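PDB 6ON6: NeuRonal IgCAM-5, which probably acts as a neuronal cell-surface receptor and adhesion molecule, its first immunoglobulin domain pairing with a second copy of itself to form a homodimer. Local coordinates for residues Gln10-Ser15 against Thr27-Asp32; Ala16-Gly21 against Gly105-Lys110; Gln22-Thr27 against Lys81-Ser86; Ala39-Asp44 against Ser92-Thr97. One frame throughout, in Å; residues are numbered along the deposited sequence.

Contact 1 (Gln10-Ser15 against Thr27-Asp32); sequences QPSMSS and TCIVND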
loop_
_atom_site.group_PDB
_atom_site.type_symbol
_atom_site.label_atom_id
_atom_site.label_comp_id
_atom_site.label_asym_id
_atom_site.label_seq_id
_atom_site.Cartn_x
_atom_site.Cartn_y
_atom_site.Cartn_z
ATOM N N GLN A 10 20.843 -6.778 -3.110
ATOM C CA GLN A 10 20.445 -7.661 -4.182
ATOM C C GLN A 10 21.149 -9.005 -4.088
ATOM O O GLN A 10 22.339 -9.053 -3.774
ATOM C CB GLN A 10 20.731 -7.035 -5.544
ATOM C CG GLN A 10 19.842 -5.852 -5.848
ATOM C CD GLN A 10 18.342 -6.207 -5.894
ATOM O OE1 GLN A 10 17.954 -7.352 -6.163
ATOM N NE2 GLN A 10 17.492 -5.216 -5.622
ATOM N N PRO A 11 20.468 -10.120 -4.389
ATOM C CA PRO A 11 19.097 -10.192 -4.892
ATOM C C PRO A 11 18.046 -10.027 -3.796
ATOM O O PRO A 11 18.168 -10.598 -2.714
ATOM C CB PRO A 11 19.014 -11.617 -5.442
ATOM C CG PRO A 11 19.960 -12.390 -4.623
ATOM C CD PRO A 11 21.095 -11.444 -4.334
ATOM N N SER A 12 17.039 -9.212 -4.086
ATOM C CA SER A 12 15.831 -9.057 -3.282
ATOM C C SER A 12 14.653 -9.094 -4.242
ATOM O O SER A 12 14.786 -8.714 -5.401
ATOM C CB SER A 12 15.745 -7.734 -2.482
ATOM O OG SER A 12 16.491 -7.770 -1.258
ATOM N N MET A 13 13.496 -9.593 -3.771
ATOM C CA MET A 13 12.267 -9.591 -4.576
ATOM C C MET A 13 12.514 -10.244 -5.937
ATOM O O MET A 13 12.149 -9.719 -6.992
ATOM C CB MET A 13 11.681 -8.195 -4.694
ATOM C CG MET A 13 11.454 -7.509 -3.350
ATOM S SD MET A 13 10.325 -8.435 -2.283
ATOM C CE MET A 13 8.780 -8.295 -3.132
ATOM N N SER A 14 13.149 -11.418 -5.888
ATOM C CA SER A 14 13.376 -12.205 -7.085
ATOM C C SER A 14 12.065 -12.741 -7.649
ATOM O O SER A 14 11.162 -13.180 -6.915
ATOM C CB SER A 14 14.275 -13.380 -6.738
ATOM O OG SER A 14 15.567 -12.881 -6.356
ATOM N N SER A 15 11.936 -12.694 -8.965
ATOM C CA SER A 15 10.776 -13.311 -9.589
ATOM C C SER A 15 10.732 -14.807 -9.305
ATOM O O SER A 15 11.747 -15.453 -9.024
ATOM C CB SER A 15 10.769 -13.072 -11.080
ATOM O OG SER A 15 10.596 -11.686 -11.306
ATOM N N THR A 27 11.602 -12.065 -0.660
ATOM C CA THR A 27 12.452 -11.535 0.414
ATOM C C THR A 27 13.002 -10.155 0.059
ATOM O O THR A 27 13.548 -9.952 -1.035
ATOM C CB THR A 27 13.612 -12.491 0.726
ATOM O OG1 THR A 27 13.085 -13.778 1.061
ATOM C CG2 THR A 27 14.502 -11.946 1.904
ATOM N N CYS A 28 12.828 -9.212 0.968
ATOM C CA CYS A 28 13.371 -7.866 0.835
ATOM C C CYS A 28 14.437 -7.694 1.909
ATOM O O CYS A 28 14.121 -7.699 3.105
ATOM C CB CYS A 28 12.243 -6.882 1.069
ATOM S SG CYS A 28 12.625 -5.168 0.752
ATOM N N ILE A 29 15.688 -7.528 1.494
ATOM C CA ILE A 29 16.793 -7.398 2.435
ATOM C C ILE A 29 17.211 -5.936 2.435
ATOM O O ILE A 29 17.537 -5.375 1.384
ATOM C CB ILE A 29 17.967 -8.308 2.047
ATOM C CG1 ILE A 29 17.489 -9.781 2.006
ATOM C CG2 ILE A 29 19.131 -8.100 3.044
ATOM C CD1 ILE A 29 18.517 -10.811 1.541
ATOM N N VAL A 30 17.059 -5.282 3.570
ATOM C CA VAL A 30 17.237 -3.846 3.608
ATOM C C VAL A 30 18.461 -3.548 4.435
ATOM O O VAL A 30 18.523 -3.917 5.616
ATOM C CB VAL A 30 16.019 -3.119 4.177
ATOM C CG1 VAL A 30 16.286 -1.613 4.014
ATOM C CG2 VAL A 30 14.721 -3.574 3.503
ATOM N N ASN A 31 19.425 -2.849 3.822
ATOM C CA ASN A 31 20.603 -2.345 4.512
ATOM C C ASN A 31 20.314 -0.916 4.938
ATOM O O ASN A 31 19.674 -0.150 4.201
ATOM C CB ASN A 31 21.835 -2.406 3.601
ATOM C CG ASN A 31 22.261 -3.832 3.329
ATOM O OD1 ASN A 31 22.064 -4.709 4.174
ATOM N ND2 ASN A 31 22.767 -4.090 2.133
ATOM N N ASP A 32 20.784 -0.571 6.143
ATOM C CA ASP A 32 20.681 0.793 6.673
ATOM C C ASP A 32 19.232 1.292 6.760
ATOM O O ASP A 32 18.915 2.427 6.403
ATOM C CB ASP A 32 21.586 1.750 5.893
ATOM C CG ASP A 32 23.038 1.295 5.909
ATOM O OD1 ASP A 32 23.582 1.111 7.016
ATOM O OD2 ASP A 32 23.600 1.073 4.820
HETATM O O HOH W 1 12.879 -12.701 -3.148
#

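Contact 2 (Ala16-Gly21 against Gly105-Lys110); sequences AVALLG and GELDVK. With NAG (2-acetamido-2-deoxy-beta-D-glucopyranose), chain C.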
loop_
_atom_site.group_PDB
_atom_site.type_symbol
_atom_site.label_atom_id
_atom_site.label_comp_id
_atom_site.label_asym_id
_atom_site.label_seq_id
_atom_site.Cartn_x
_atom_site.Cartn_y
_atom_site.Cartn_z
ATOM N N ALA A 16 9.513 -15.357 -9.329
ATOM C CA ALA A 16 9.295 -16.746 -8.961
ATOM C C ALA A 16 8.185 -17.331 -9.824
ATOM O O ALA A 16 7.396 -16.600 -10.421
ATOM C CB ALA A 16 8.870 -16.861 -7.504
ATOM N N VAL A 17 8.131 -18.665 -9.875
ATOM C CA VAL A 17 7.033 -19.374 -10.527
ATOM C C VAL A 17 6.467 -20.383 -9.536
ATOM O O VAL A 17 7.135 -20.794 -8.596
ATOM C CB VAL A 17 7.471 -20.053 -11.845
ATOM C CG1 VAL A 17 7.816 -19.040 -12.886
ATOM C CG2 VAL A 17 8.620 -21.080 -11.647
ATOM N N ALA A 18 5.218 -20.803 -9.755
ATOM C CA ALA A 18 4.577 -21.710 -8.803
ATOM C C ALA A 18 3.444 -22.433 -9.494
ATOM O O ALA A 18 2.816 -21.895 -10.409
ATOM C CB ALA A 18 3.999 -20.927 -7.632
ATOM N N LEU A 19 3.197 -23.656 -9.045
ATOM C CA LEU A 19 1.958 -24.357 -9.384
ATOM C C LEU A 19 0.864 -23.979 -8.395
ATOM O O LEU A 19 1.143 -23.545 -7.287
ATOM C CB LEU A 19 2.165 -25.870 -9.311
ATOM C CG LEU A 19 3.203 -26.463 -10.275
ATOM C CD1 LEU A 19 3.334 -27.967 -10.127
ATOM C CD2 LEU A 19 3.088 -26.042 -11.722
ATOM N N LEU A 20 -0.401 -24.204 -8.782
ATOM C CA LEU A 20 -1.492 -23.972 -7.838
ATOM C C LEU A 20 -1.247 -24.739 -6.544
ATOM O O LEU A 20 -0.910 -25.930 -6.565
ATOM C CB LEU A 20 -2.842 -24.434 -8.414
ATOM C CG LEU A 20 -3.337 -23.721 -9.661
ATOM C CD1 LEU A 20 -4.684 -24.271 -10.041
ATOM C CD2 LEU A 20 -3.418 -22.224 -9.428
ATOM N N GLY A 21 -1.454 -24.057 -5.419
ATOM C CA GLY A 21 -1.287 -24.623 -4.099
ATOM C C GLY A 21 0.110 -24.517 -3.523
ATOM O O GLY A 21 0.294 -24.826 -2.344
ATOM N N GLY A 105 9.302 -7.955 -7.795
ATOM C CA GLY A 105 9.469 -9.206 -8.498
ATOM C C GLY A 105 8.112 -9.744 -8.927
ATOM O O GLY A 105 7.073 -9.376 -8.375
ATOM N N GLU A 106 8.135 -10.587 -9.946
ATOM C CA GLU A 106 6.905 -11.148 -10.511
ATOM C C GLU A 106 6.665 -12.561 -10.006
ATOM O O GLU A 106 7.600 -13.356 -9.857
ATOM C CB GLU A 106 7.008 -11.209 -12.033
ATOM C CG GLU A 106 5.666 -11.468 -12.708
ATOM C CD GLU A 106 5.591 -10.955 -14.158
ATOM O OE1 GLU A 106 6.610 -10.463 -14.713
ATOM O OE2 GLU A 106 4.485 -11.040 -14.735
ATOM N N LEU A 107 5.386 -12.890 -9.765
ATOM C CA LEU A 107 4.972 -14.267 -9.527
ATOM C C LEU A 107 4.223 -14.736 -10.756
ATOM O O LEU A 107 3.190 -14.158 -11.117
ATOM C CB LEU A 107 4.089 -14.372 -8.293
ATOM C CG LEU A 107 3.512 -15.764 -7.979
ATOM C CD1 LEU A 107 4.624 -16.786 -7.800
ATOM C CD2 LEU A 107 2.656 -15.737 -6.742
ATOM N N ASP A 108 4.730 -15.782 -11.384
ATOM C CA ASP A 108 4.037 -16.468 -12.468
ATOM C C ASP A 108 3.359 -17.712 -11.900
ATOM O O ASP A 108 3.970 -18.461 -11.143
ATOM C CB ASP A 108 5.080 -16.869 -13.508
ATOM C CG ASP A 108 4.492 -17.222 -14.841
ATOM O OD1 ASP A 108 3.269 -17.087 -15.016
ATOM O OD2 ASP A 108 5.275 -17.632 -15.728
ATOM N N VAL A 109 2.095 -17.931 -12.258
ATOM C CA VAL A 109 1.361 -19.085 -11.739
ATOM C C VAL A 109 1.043 -20.026 -12.892
ATOM O O VAL A 109 0.399 -19.624 -13.870
ATOM C CB VAL A 109 0.102 -18.678 -10.959
ATOM C CG1 VAL A 109 -0.635 -19.922 -10.445
ATOM C CG2 VAL A 109 0.508 -17.734 -9.807
ATOM N N LYS A 110 1.464 -21.284 -12.765
ATOM C CA LYS A 110 1.196 -22.316 -13.764
ATOM C C LYS A 110 0.014 -23.179 -13.332
ATOM O O LYS A 110 -0.084 -23.571 -12.166
ATOM C CB LYS A 110 2.409 -23.233 -13.919
ATOM C CG LYS A 110 3.659 -22.540 -14.425
ATOM C CD LYS A 110 3.574 -22.288 -15.929
ATOM C CE LYS A 110 4.692 -21.374 -16.364
ATOM N NZ LYS A 110 4.669 -20.206 -15.467
HETATM C C1 NAG C . 4.951 -6.993 -13.812
HETATM C C2 NAG C . 3.892 -7.322 -14.867
HETATM C C3 NAG C . 4.531 -7.509 -16.246
HETATM C C4 NAG C . 5.457 -6.350 -16.589
HETATM C C5 NAG C . 6.450 -6.114 -15.458
HETATM C C6 NAG C . 7.327 -4.902 -15.679
HETATM C C7 NAG C . 1.829 -8.590 -14.472
HETATM C C8 NAG C . 1.099 -7.348 -14.895
HETATM N N2 NAG C . 3.162 -8.518 -14.484
HETATM O O3 NAG C . 3.496 -7.595 -17.219
HETATM O O4 NAG C . 6.166 -6.639 -17.788
HETATM O O5 NAG C . 5.730 -5.882 -14.242
HETATM O O6 NAG C . 8.415 -4.864 -14.763
HETATM O O7 NAG C . 1.238 -9.612 -14.134
HETATM O O HOH W 2 -0.831 -25.698 -11.162
#

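Contact 3 (Gln22-Thr27 against Lys81-Ser86); sequences QDVDFT and KNVQES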
loop_
_atom_site.group_PDB
_atom_site.type_symbol
_atom_site.label_atom_id
_atom_site.label_comp_id
_atom_site.label_asym_id
_atom_site.label_seq_id
_atom_site.Cartn_x
_atom_site.Cartn_y
_atom_site.Cartn_z
ATOM N N GLN A 22 1.109 -24.117 -4.323
ATOM C CA GLN A 22 2.481 -24.039 -3.861
ATOM C C GLN A 22 2.635 -22.778 -3.015
ATOM O O GLN A 22 1.940 -21.783 -3.240
ATOM C CB GLN A 22 3.418 -23.933 -5.080
ATOM C CG GLN A 22 4.908 -24.013 -4.805
ATOM C CD GLN A 22 5.722 -24.100 -6.098
ATOM O OE1 GLN A 22 5.255 -24.673 -7.097
ATOM N NE2 GLN A 22 6.960 -23.536 -6.088
ATOM N N ASP A 23 3.546 -22.815 -2.034
ATOM C CA ASP A 23 3.876 -21.602 -1.280
ATOM C C ASP A 23 5.101 -20.942 -1.889
ATOM O O ASP A 23 6.020 -21.638 -2.305
ATOM C CB ASP A 23 4.210 -21.913 0.180
ATOM C CG ASP A 23 3.039 -22.489 0.977
ATOM O OD1 ASP A 23 1.880 -22.467 0.532
ATOM O OD2 ASP A 23 3.329 -22.979 2.082
ATOM N N VAL A 24 5.111 -19.614 -1.896
ATOM C CA VAL A 24 6.228 -18.853 -2.480
ATOM C C VAL A 24 6.608 -17.702 -1.557
ATOM O O VAL A 24 5.738 -17.019 -1.017
ATOM C CB VAL A 24 5.881 -18.290 -3.876
ATOM C CG1 VAL A 24 6.989 -17.347 -4.421
ATOM C CG2 VAL A 24 5.629 -19.371 -4.857
ATOM N N ASP A 25 7.916 -17.440 -1.425
ATOM C CA ASP A 25 8.388 -16.310 -0.637
ATOM C C ASP A 25 8.979 -15.227 -1.541
ATOM O O ASP A 25 9.653 -15.542 -2.540
ATOM C CB ASP A 25 9.558 -16.739 0.274
ATOM C CG ASP A 25 9.124 -17.648 1.419
ATOM O OD1 ASP A 25 7.900 -17.766 1.688
ATOM O OD2 ASP A 25 10.030 -18.228 2.061
ATOM N N PHE A 26 8.782 -13.978 -1.128
ATOM C CA PHE A 26 9.522 -12.815 -1.650
ATOM C C PHE A 26 10.292 -12.246 -0.479
ATOM O O PHE A 26 9.728 -11.960 0.575
ATOM C CB PHE A 26 8.552 -11.763 -2.247
ATOM C CG PHE A 26 7.968 -12.174 -3.574
ATOM C CD1 PHE A 26 8.696 -11.972 -4.740
ATOM C CD2 PHE A 26 6.711 -12.764 -3.674
ATOM C CE1 PHE A 26 8.204 -12.346 -5.958
ATOM C CE2 PHE A 26 6.240 -13.152 -4.893
ATOM C CZ PHE A 26 6.956 -12.930 -6.044
ATOM N N THR A 27 11.602 -12.065 -0.660
ATOM C CA THR A 27 12.452 -11.535 0.414
ATOM C C THR A 27 13.002 -10.155 0.059
ATOM O O THR A 27 13.548 -9.952 -1.035
ATOM C CB THR A 27 13.612 -12.491 0.726
ATOM O OG1 THR A 27 13.085 -13.778 1.061
ATOM C CG2 THR A 27 14.502 -11.946 1.904
ATOM N N LYS A 81 0.918 -18.013 0.656
ATOM C CA LYS A 81 0.568 -19.412 0.820
ATOM C C LYS A 81 -0.434 -19.823 -0.246
ATOM O O LYS A 81 -1.287 -19.029 -0.661
ATOM C CB LYS A 81 -0.079 -19.613 2.194
ATOM C CG LYS A 81 0.846 -19.255 3.394
ATOM C CD LYS A 81 1.871 -20.329 3.607
ATOM C CE LYS A 81 1.169 -21.540 4.252
ATOM N NZ LYS A 81 2.075 -22.714 4.508
ATOM N N ASN A 82 -0.394 -21.106 -0.626
ATOM C CA ASN A 82 -1.485 -21.702 -1.407
ATOM C C ASN A 82 -1.757 -20.894 -2.679
ATOM O O ASN A 82 -2.852 -20.421 -2.932
ATOM C CB ASN A 82 -2.765 -21.836 -0.559
ATOM C CG ASN A 82 -3.861 -22.556 -1.285
ATOM O OD1 ASN A 82 -3.608 -23.417 -2.136
ATOM N ND2 ASN A 82 -5.093 -22.165 -0.985
ATOM N N VAL A 83 -0.711 -20.731 -3.494
ATOM C CA VAL A 83 -0.801 -19.818 -4.626
ATOM C C VAL A 83 -1.927 -20.213 -5.582
ATOM O O VAL A 83 -2.132 -21.396 -5.866
ATOM C CB VAL A 83 0.574 -19.786 -5.326
ATOM C CG1 VAL A 83 0.433 -19.249 -6.707
ATOM C CG2 VAL A 83 1.561 -18.960 -4.482
ATOM N N GLN A 84 -2.654 -19.202 -6.071
ATOM C CA GLN A 84 -3.763 -19.372 -6.998
ATOM C C GLN A 84 -3.529 -18.435 -8.177
ATOM O O GLN A 84 -2.677 -17.553 -8.134
ATOM C CB GLN A 84 -5.066 -19.015 -6.293
ATOM C CG GLN A 84 -5.368 -19.917 -5.093
ATOM C CD GLN A 84 -5.631 -21.336 -5.476
ATOM O OE1 GLN A 84 -6.384 -21.594 -6.453
ATOM N NE2 GLN A 84 -5.167 -22.278 -4.636
ATOM N N GLU A 85 -4.275 -18.632 -9.250
ATOM C CA GLU A 85 -4.256 -17.732 -10.396
ATOM C C GLU A 85 -4.377 -16.267 -9.994
ATOM O O GLU A 85 -3.654 -15.414 -10.518
ATOM C CB GLU A 85 -5.401 -18.078 -11.327
ATOM C CG GLU A 85 -5.240 -19.385 -12.051
ATOM C CD GLU A 85 -6.269 -19.510 -13.177
ATOM O OE1 GLU A 85 -7.393 -20.039 -12.951
ATOM O OE2 GLU A 85 -5.947 -19.026 -14.287
ATOM N N SER A 86 -5.219 -15.955 -9.018
ATOM C CA SER A 86 -5.407 -14.573 -8.613
ATOM C C SER A 86 -4.166 -13.986 -7.951
ATOM O O SER A 86 -4.080 -12.759 -7.832
ATOM C CB SER A 86 -6.598 -14.426 -7.672
ATOM O OG SER A 86 -6.492 -15.365 -6.637
#

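Contact 4 (Ala39-Asp44 against Ser92-Thr97); sequences AFVKAD and SCQINT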
loop_
_atom_site.group_PDB
_atom_site.type_symbol
_atom_site.label_atom_id
_atom_site.label_comp_id
_atom_site.label_asym_id
_atom_site.label_seq_id
_atom_site.Cartn_x
_atom_site.Cartn_y
_atom_site.Cartn_z
ATOM N N ALA A 39 6.962 -1.619 3.586
ATOM C CA ALA A 39 5.618 -2.070 3.227
ATOM C C ALA A 39 5.719 -3.006 2.033
ATOM O O ALA A 39 6.535 -2.796 1.146
ATOM C CB ALA A 39 4.695 -0.879 2.904
ATOM N N PHE A 40 4.897 -4.054 2.001
ATOM C CA PHE A 40 4.792 -4.916 0.824
ATOM C C PHE A 40 3.460 -4.648 0.145
ATOM O O PHE A 40 2.432 -4.541 0.815
ATOM C CB PHE A 40 4.825 -6.401 1.185
ATOM C CG PHE A 40 6.201 -6.906 1.484
ATOM C CD1 PHE A 40 6.929 -7.617 0.542
ATOM C CD2 PHE A 40 6.766 -6.694 2.722
ATOM C CE1 PHE A 40 8.223 -8.078 0.827
ATOM C CE2 PHE A 40 8.054 -7.157 3.002
ATOM C CZ PHE A 40 8.737 -7.892 2.064
ATOM N N VAL A 41 3.480 -4.528 -1.178
ATOM C CA VAL A 41 2.276 -4.184 -1.927
ATOM C C VAL A 41 2.198 -5.092 -3.154
ATOM O O VAL A 41 3.213 -5.547 -3.676
ATOM C CB VAL A 41 2.335 -2.682 -2.295
ATOM C CG1 VAL A 41 1.182 -2.270 -3.091
ATOM C CG2 VAL A 41 2.383 -1.801 -1.052
ATOM N N LYS A 42 0.984 -5.420 -3.583
ATOM C CA LYS A 42 0.776 -6.103 -4.851
ATOM C C LYS A 42 0.257 -5.092 -5.857
ATOM O O LYS A 42 -0.734 -4.396 -5.578
ATOM C CB LYS A 42 -0.265 -7.220 -4.732
ATOM C CG LYS A 42 -0.152 -8.136 -5.933
ATOM C CD LYS A 42 -1.322 -9.002 -6.118
ATOM C CE LYS A 42 -1.144 -9.731 -7.417
ATOM N NZ LYS A 42 -2.374 -10.447 -7.711
ATOM N N ALA A 43 0.824 -5.104 -7.060
ATOM C CA ALA A 43 0.340 -4.233 -8.124
ATOM C C ALA A 43 -0.914 -4.858 -8.713
ATOM O O ALA A 43 -0.922 -6.037 -9.085
ATOM C CB ALA A 43 1.391 -4.033 -9.214
ATOM N N ASP A 44 -1.984 -4.087 -8.751
ATOM C CA ASP A 44 -3.284 -4.576 -9.176
ATOM C C ASP A 44 -4.158 -3.347 -9.310
ATOM O O ASP A 44 -3.761 -2.246 -8.922
ATOM C CB ASP A 44 -3.867 -5.558 -8.157
ATOM C CG ASP A 44 -3.796 -6.985 -8.631
ATOM O OD1 ASP A 44 -3.772 -7.187 -9.868
ATOM O OD2 ASP A 44 -3.782 -7.901 -7.777
ATOM N N SER A 92 5.925 -5.819 -4.615
ATOM C CA SER A 92 7.012 -4.890 -4.372
ATOM C C SER A 92 7.206 -4.668 -2.872
ATOM O O SER A 92 6.264 -4.724 -2.080
ATOM C CB SER A 92 6.774 -3.625 -5.209
ATOM O OG SER A 92 5.754 -2.873 -4.624
ATOM N N CYS A 93 8.448 -4.454 -2.448
ATOM C CA CYS A 93 8.650 -3.958 -1.100
ATOM C C CYS A 93 9.112 -2.525 -1.247
ATOM O O CYS A 93 9.865 -2.207 -2.170
ATOM C CB CYS A 93 9.634 -4.785 -0.251
ATOM S SG CYS A 93 11.277 -4.544 -0.624
ATOM N N GLN A 94 8.610 -1.664 -0.392
ATOM C CA GLN A 94 8.910 -0.248 -0.506
ATOM C C GLN A 94 9.212 0.330 0.864
ATOM O O GLN A 94 8.634 -0.101 1.866
ATOM C CB GLN A 94 7.817 0.462 -1.282
ATOM C CG GLN A 94 6.544 0.526 -0.617
ATOM C CD GLN A 94 5.453 1.036 -1.572
ATOM O OE1 GLN A 94 5.141 0.400 -2.585
ATOM N NE2 GLN A 94 4.932 2.207 -1.288
ATOM N N ILE A 95 10.219 1.230 0.913
ATOM C CA ILE A 95 10.647 1.862 2.148
ATOM C C ILE A 95 10.369 3.342 2.043
ATOM O O ILE A 95 10.511 3.912 0.958
ATOM C CB ILE A 95 12.162 1.671 2.307
ATOM C CG1 ILE A 95 12.543 0.212 2.009
ATOM C CG2 ILE A 95 12.551 2.033 3.699
ATOM C CD1 ILE A 95 14.031 0.001 1.743
ATOM N N ASN A 96 9.895 3.944 3.145
ATOM C CA ASN A 96 9.465 5.351 3.143
ATOM C C ASN A 96 10.603 6.349 3.196
ATOM O O ASN A 96 10.536 7.332 3.938
ATOM C CB ASN A 96 8.461 5.661 4.247
ATOM C CG ASN A 96 9.022 5.443 5.610
ATOM O OD1 ASN A 96 10.115 4.878 5.761
ATOM N ND2 ASN A 96 8.299 5.898 6.624
ATOM N N THR A 97 11.612 6.105 2.389
ATOM C CA THR A 97 12.656 7.093 2.210
ATOM C C THR A 97 12.199 8.155 1.232
ATOM O O THR A 97 11.185 8.029 0.526
ATOM C CB THR A 97 13.886 6.408 1.654
ATOM O OG1 THR A 97 13.536 5.658 0.480
ATOM C CG2 THR A 97 14.497 5.499 2.705
#

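Contact 1 (Gln10-Ser15 against Thr27-Asp32)
M13 and S12 run beside the backbone of T27 and C28, the CA atoms of S12 and C28 lying 4.9 Å apart, and a single main-chain bond, M13 N to T27 O at 2.8 Å, ties the loop 10-15 to strand 24-31. The second direct bond is made by a side chain. I29 N donates to S12 OG over 2.9 Å in a nearly straight bond (166°). That hydroxyl lies beside its own backbone N, anti to the carbonyl carbon (chi1 -81°), and it accepts this hydrogen bond from strand 24-31 while donating one to Q9 O in the loop just before. Water 1 adds an indirect link: it accepts from T27 N at 2.9 Å and from S14 N at 3.0 Å. On the inner side, the bend at chi2 turns M13 SD toward strand 24-31, 4.2 Å from C28 CB, and the same side chain goes on to touch F26, Y91 and C93 in the core. Within the loop, Q10 OE1 turns back to accept from S12 N at 2.9 Å, with the donor well above the carbonyl plane, and so spans the cis peptide that precedes P11. The first strand leaves one sheet of the sandwich and joins the other just after that cis peptide, consistent with the A-A' split of V- and I-type immunoglobulin domains.

Contact 2 (Ala16-Gly21 against Gly105-Lys110)
L107 CD1 sits under A16 and A18, 4.2 Å from A18 CB and slightly farther from A16 CB. CG anti to the backbone N and a chi2 of 58° turn this methyl toward strand 16-19. A second apolar touch, L20 CD2 to V109 CG1 at 3.8 Å, has the two side chains at about a right angle. V24 and F26 of the opposing sheet and V83 of a loop pack against this face. Next outward comes the backbone ladder, whose strands run parallel with axes 24° apart. A16 N to E106 O and K110 N to A18 O, both 2.8 Å, bracket D108, whose N donates to A16 O and whose O accepts from A18 N, the last being the most bent at 130°. The outer face carries V17, L19, D108 and K110. V17 lies alongside D108, its CG1 3.5 Å from D108 CB, while L19 CD2 packs on K110 CB at 3.6 Å. K110 curls back so that NZ meets D108 OD2 at 2.7 Å from above the carboxylate plane. Farther along, E106 OE2 accepts from NAG N2 at 2.9 Å, the sugar being the glycan on N90. The strand 16-19 is thus held to this sheet edge by backbone bonds and apolar contacts, the charges being paired along strand 101-110 or turned to the glycan.

Contact 3 (Gln22-Thr27 against Lys81-Ser86)
Between D23 and K81 a salt bridge, flanked by two backbone-directed hydrogen bonds, joins the residues leading into strand 24-31 to the loop that follows strand 75-80, at one end of the β-sandwich. K81 NZ meets D23 OD2 at 2.7 Å on the syn side, 33° out of the carboxylate plane. Bends at chi2 and chi3 lay CD and CE of K81 beside the carboxylate, CD 3.6 Å from D23 CG, and the two side chains cross obliquely. The other carboxylate oxygen, OD1, accepts from N82 N at 2.9 Å, almost in line with its C-O bond, so both oxygens of one side chain grip consecutive residues and fix the rotation of the carboxylate. In immunoglobulin terms this pins the E-F loop, which goes on into a 3-10 segment from E85, against the approach to strand B. A further bond is main chain to main chain: V83 N donates to Q22 O at 2.9 Å with an angle of 164°. V83 CG2 also lies 3.1 Å from that carbonyl oxygen and 4.1 Å from V24 CG2. Behind this valine pair lie A18 and L107, with V109 also against V83. Farther along strand 24-31, D25 OD2 binds a glycerol that probably came from the crystallisation liquor.

Contact 4 (Ala39-Asp44 against Ser92-Thr97)
F40 presents one ring face to C93: CB of the cysteine lies 3.9 Å from the ring centroid and 17° off the normal, a CH-π contact displaced toward the rim, where CE1 is 3.7 Å away. C93 SG is farther out, 5.3 Å from the centroid and oblique. It lies between its own backbone N and carbonyl carbon (chi1 76°), and from there it bonds to C28 SG. S92 O approaches the ring obliquely, while C28 of the opposing sheet and M13 of the loop 10-15 supply further neighbours. The backbones carrying this pair are the antiparallel C and F strands, 38-42 and 89-95, at the centre of the immunoglobulin sheet, and the disulfide joins F to strand B as is canonical for the fold. F40 and C93 form the non-hydrogen-bonded pair. On either side of it stand the hydrogen-bonded pairs A39-Q94 and V41-S92, with A39 N reaching Q94 O at 2.8 Å and S92 N reaching V41 O at 2.9 Å. The side chains of A39, V41, S92 and Q94 project from the other face of the sheet. There V41 and Q94 pack on P47 of the second subunit and A39 on L49 of that subunit. Beyond the strand end, N96 ND2 hydrogen-bonds to F57 O of the second subunit.

From the N terminus, the loop 10-15 closes first, returning to strand 24-31 in contact 1. Before contact 1 closes, strand 16-19 opens the longest closure, contact 2, which ends at strand 101-110, so contacts 1 and 2 cross. Contacts 3 and 4 are both nested inside contact 2. Contact 3 starts on the strand used by contact 1, sharing T27 with it and crossing it, and reaches the loop 81-86. Contact 4 opens after contact 1 has closed and crosses contact 3. The two sheets are joined by the C28-C93 disulfide between contacts 1 and 4, and by A18 against V24 between contacts 2 and 3.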